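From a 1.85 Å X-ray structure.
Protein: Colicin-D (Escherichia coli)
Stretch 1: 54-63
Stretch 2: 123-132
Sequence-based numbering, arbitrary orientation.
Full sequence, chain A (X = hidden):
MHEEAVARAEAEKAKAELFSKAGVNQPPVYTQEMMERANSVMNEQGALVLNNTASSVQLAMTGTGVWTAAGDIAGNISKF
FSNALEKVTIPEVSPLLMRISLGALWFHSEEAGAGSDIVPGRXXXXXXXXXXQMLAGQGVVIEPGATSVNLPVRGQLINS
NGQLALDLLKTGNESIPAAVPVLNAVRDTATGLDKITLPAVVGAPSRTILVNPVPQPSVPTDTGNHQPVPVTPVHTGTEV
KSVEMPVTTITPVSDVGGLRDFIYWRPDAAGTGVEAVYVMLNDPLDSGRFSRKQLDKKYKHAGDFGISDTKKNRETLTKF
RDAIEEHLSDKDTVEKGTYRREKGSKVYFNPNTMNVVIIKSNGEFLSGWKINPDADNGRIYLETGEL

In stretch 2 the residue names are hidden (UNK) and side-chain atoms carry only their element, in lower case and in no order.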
# COMPACT_ATOMS: atom_id res chain seq x y z
N ALA A 54 4.50 -9.62 1.58
CA ALA A 54 5.11 -9.80 0.27
C ALA A 54 4.96 -8.55 -0.59
O ALA A 54 3.94 -7.86 -0.53
CB ALA A 54 4.50 -11.00 -0.44
N SER A 55 5.99 -8.28 -1.39
CA SER A 55 5.97 -7.20 -2.38
C SER A 55 5.77 -5.83 -1.73
O SER A 55 5.13 -4.95 -2.29
CB SER A 55 4.88 -7.43 -3.44
OG SER A 55 5.17 -8.61 -4.18
N SER A 56 6.30 -5.63 -0.53
CA SER A 56 6.05 -4.41 0.21
C SER A 56 7.32 -3.56 0.29
O SER A 56 8.43 -4.06 0.17
CB SER A 56 5.52 -4.73 1.61
OG SER A 56 6.50 -5.42 2.40
N VAL A 57 7.11 -2.27 0.46
CA VAL A 57 8.18 -1.33 0.84
C VAL A 57 8.01 -1.02 2.31
O VAL A 57 6.88 -0.79 2.78
CB VAL A 57 8.11 -0.05 -0.01
CG1 VAL A 57 9.20 0.95 0.43
CG2 VAL A 57 8.23 -0.37 -1.50
N GLN A 58 9.11 -1.02 3.06
CA GLN A 58 9.01 -0.81 4.50
C GLN A 58 10.08 0.15 4.97
O GLN A 58 11.19 0.19 4.44
CB GLN A 58 9.14 -2.13 5.28
CG GLN A 58 7.95 -3.08 5.07
CD GLN A 58 8.21 -4.46 5.68
OE1 GLN A 58 8.82 -4.57 6.74
NE2 GLN A 58 7.75 -5.52 4.99
N LEU A 59 9.72 0.92 5.99
CA LEU A 59 10.67 1.80 6.67
C LEU A 59 10.48 1.58 8.16
O LEU A 59 9.40 1.81 8.69
CB LEU A 59 10.43 3.27 6.31
CG LEU A 59 11.27 4.29 7.06
CD1 LEU A 59 12.74 4.07 6.82
CD2 LEU A 59 10.87 5.71 6.65
N ALA A 60 11.53 1.09 8.82
CA ALA A 60 11.47 0.84 10.25
C ALA A 60 12.44 1.78 10.95
O ALA A 60 13.52 2.06 10.44
CB ALA A 60 11.80 -0.63 10.58
N MET A 61 12.02 2.27 12.11
CA MET A 61 12.85 3.14 12.94
C MET A 61 12.74 2.66 14.38
O MET A 61 11.63 2.42 14.86
CB MET A 61 12.40 4.60 12.80
CG MET A 61 12.43 5.12 11.36
SD MET A 61 11.01 6.17 10.91
CE MET A 61 9.71 4.93 10.75
N THR A 62 13.88 2.50 15.05
CA THR A 62 13.85 2.09 16.45
C THR A 62 12.95 3.02 17.26
O THR A 62 12.97 4.24 17.09
CB THR A 62 15.26 2.07 17.05
OG1 THR A 62 15.87 3.35 16.85
CG2 THR A 62 16.12 1.00 16.39
N GLY A 63 12.11 2.42 18.11
CA GLY A 63 11.24 3.16 18.98
C GLY A 63 9.95 3.69 18.37
O GLY A 63 9.12 4.23 19.11
N UNK A 123 21.27 6.27 19.69
CA UNK A 123 19.84 6.46 19.92
C UNK A 123 19.01 5.71 18.89
O UNK A 123 18.39 4.69 19.19
n UNK A 123 18.14 9.33 21.34
o UNK A 123 19.75 8.20 22.24
c UNK A 123 19.47 7.95 19.89
c UNK A 123 19.13 8.51 21.26
N UNK A 124 19.02 6.22 17.66
CA UNK A 124 17.97 5.98 16.67
C UNK A 124 18.58 5.33 15.43
O UNK A 124 19.45 5.92 14.79
c UNK A 124 15.09 6.41 15.52
c UNK A 124 17.29 7.31 16.34
c UNK A 124 16.64 7.60 13.92
c UNK A 124 16.14 7.51 15.36
N UNK A 125 18.10 4.14 15.08
CA UNK A 125 18.54 3.45 13.87
C UNK A 125 17.34 3.24 12.94
O UNK A 125 16.18 3.24 13.38
o UNK A 125 20.96 -0.02 14.59
c UNK A 125 21.33 1.00 15.21
o UNK A 125 22.39 1.03 15.85
c UNK A 125 19.22 2.11 14.20
c UNK A 125 20.45 2.26 15.15
N UNK A 126 17.62 3.05 11.65
CA UNK A 126 16.58 3.00 10.63
C UNK A 126 16.92 1.98 9.56
O UNK A 126 18.08 1.65 9.31
c UNK A 126 16.35 4.37 9.98
N UNK A 127 15.87 1.51 8.87
CA UNK A 127 15.99 0.38 7.96
C UNK A 127 14.92 0.53 6.89
O UNK A 127 13.74 0.69 7.21
s UNK A 127 15.93 -3.71 8.83
c UNK A 127 15.93 -2.19 7.83
c UNK A 127 14.33 -3.56 9.61
c UNK A 127 15.82 -0.95 8.71
N UNK A 128 15.34 0.51 5.63
CA UNK A 128 14.46 0.69 4.49
C UNK A 128 14.60 -0.52 3.57
O UNK A 128 15.72 -0.99 3.33
c UNK A 128 14.24 2.07 1.28
c UNK A 128 14.82 1.97 3.72
c UNK A 128 13.87 2.29 2.59
c UNK A 128 13.36 2.37 0.23
c UNK A 128 11.73 3.11 1.81
c UNK A 128 12.11 2.89 0.50
c UNK A 128 12.61 2.82 2.85
N UNK A 129 13.48 -1.05 3.09
CA UNK A 129 13.55 -2.29 2.33
C UNK A 129 12.49 -2.31 1.24
O UNK A 129 11.41 -1.74 1.39
c UNK A 129 13.38 -3.52 3.23
o UNK A 129 12.15 -3.46 3.92
N UNK A 130 12.84 -2.97 0.13
CA UNK A 130 11.94 -3.09 -1.01
C UNK A 130 12.41 -4.26 -1.85
O UNK A 130 13.51 -4.78 -1.66
c UNK A 130 13.12 -0.98 -2.19
c UNK A 130 11.88 -1.82 -1.86
c UNK A 130 14.37 -1.76 -2.45
c UNK A 130 12.83 -0.09 -3.40
N UNK A 131 11.58 -4.64 -2.83
CA UNK A 131 11.91 -5.78 -3.67
C UNK A 131 13.24 -5.56 -4.38
O UNK A 131 13.49 -4.50 -4.96
o UNK A 131 9.65 -6.54 -4.01
c UNK A 131 10.80 -6.04 -4.67
N UNK A 132 14.09 -6.58 -4.34
CA UNK A 132 15.42 -6.45 -4.92
C UNK A 132 15.40 -6.59 -6.43
O UNK A 132 16.26 -6.04 -7.11
c UNK A 132 16.36 -7.50 -4.32
O HOH W 1 10.07 -4.73 2.54
O HOH W 2 8.86 -3.63 -3.07

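Position 123 has four side-chain atoms, two carbons with the second bearing one oxygen and one nitrogen, and none touches stretch 1. This is a carboxamide one carbon removed from CA, so the residue is Asn123; its side chain comes no closer to stretch 1 than 6.6 Å, from CB to Thr62 OG1, and is poorly ordered.

At position 124 four carbons fork at the second, and one tip reaches Thr62 and Met61; this is Leu124. It starts sideways, but its end comes nearer stretch 1, where CD2 lies 3.4 Å from Thr62 OG1 and 4.2 Å from Met61 CB.

Position 125 carries three carbons, the third holding two oxygens, with CB 4.0 Å from Thr62 CG2: a carboxylate on a two-carbon arm, hence Glu125. The end of this side chain leads away, and the backbone makes the polar contacts. Thr62 N donates to Glu125 O at 2.9 Å, while Glu125 N donates to Thr62 OG1 at 3.0 Å, so the threonine hydroxyl takes the place of a main-chain acceptor where the regular pairing ends.

A single carbon at position 126, packed 4.2 Å from Met61 CG, identifies Ala126 by its CB. The two residues form a non-hydrogen-bonded pair with CA atoms 4.4 Å apart.

Position 127 has an unbranched chain of two carbons, a sulfur and a terminal carbon that meets Ala60, the thioether of Met127. Extended through chi1 and chi2 and turned to p at chi3, it places CE 4.0 Å from Ala60 CB. The backbones of this pair are joined by Ala60 N to Met127 O at 2.8 Å and Met127 N to Ala60 O at 2.9 Å.

At position 128 one carbon leads to a ring of six carbons with no further atom attached, touching Leu59 and Val57, which gives Phe128. Leu59 CB approaches the ring edge, 4.1 Å from CD1, and Val57 CG1 lies 3.5 Å from CZ.

One carbon and one oxygen at position 129, beside Gln58, make a serine. Ser129 OG lies 3.6 Å from Gln58 CB and is hydrogen-bonded at 2.8 Å to a water that also donates to Ser56 O at 3.0 Å. Its backbone pairs with Gln58 through two 2.9 Å bonds, Gln58 N to Ser129 O and Ser129 N to Gln58 O.

Position 130 again shows four carbons forked at the second, with CB 3.9 Å from Val57 CG2. Leu130 directs its CA-to-CB bond sideways.

Position 131 repeats the carbon and oxygen of serine, the oxygen 4.1 Å from Ser55 CA. Ser131 N donates at 2.9 Å to a second water, which in turn donates weakly to Ser56 O at 3.3 Å.

The lone carbon at position 132 is that of Ala132, which makes no contact with stretch 1.

The contact is an antiparallel strand pairing, with the axes at 172°. Paired main-chain bonds at Gln58 and Ala60 set the register, which alternates the side chains: Leu59, Met61, Ala126 and Phe128 line one face, Gln58, Ala60, Met127 and Ser129 the other. Beyond the direct pairing, both waters bridge from Ser56 O, while the Thr62 hydroxyl secures the opposite end.

Stretch 2 (123-132) NLEAMFSLSA
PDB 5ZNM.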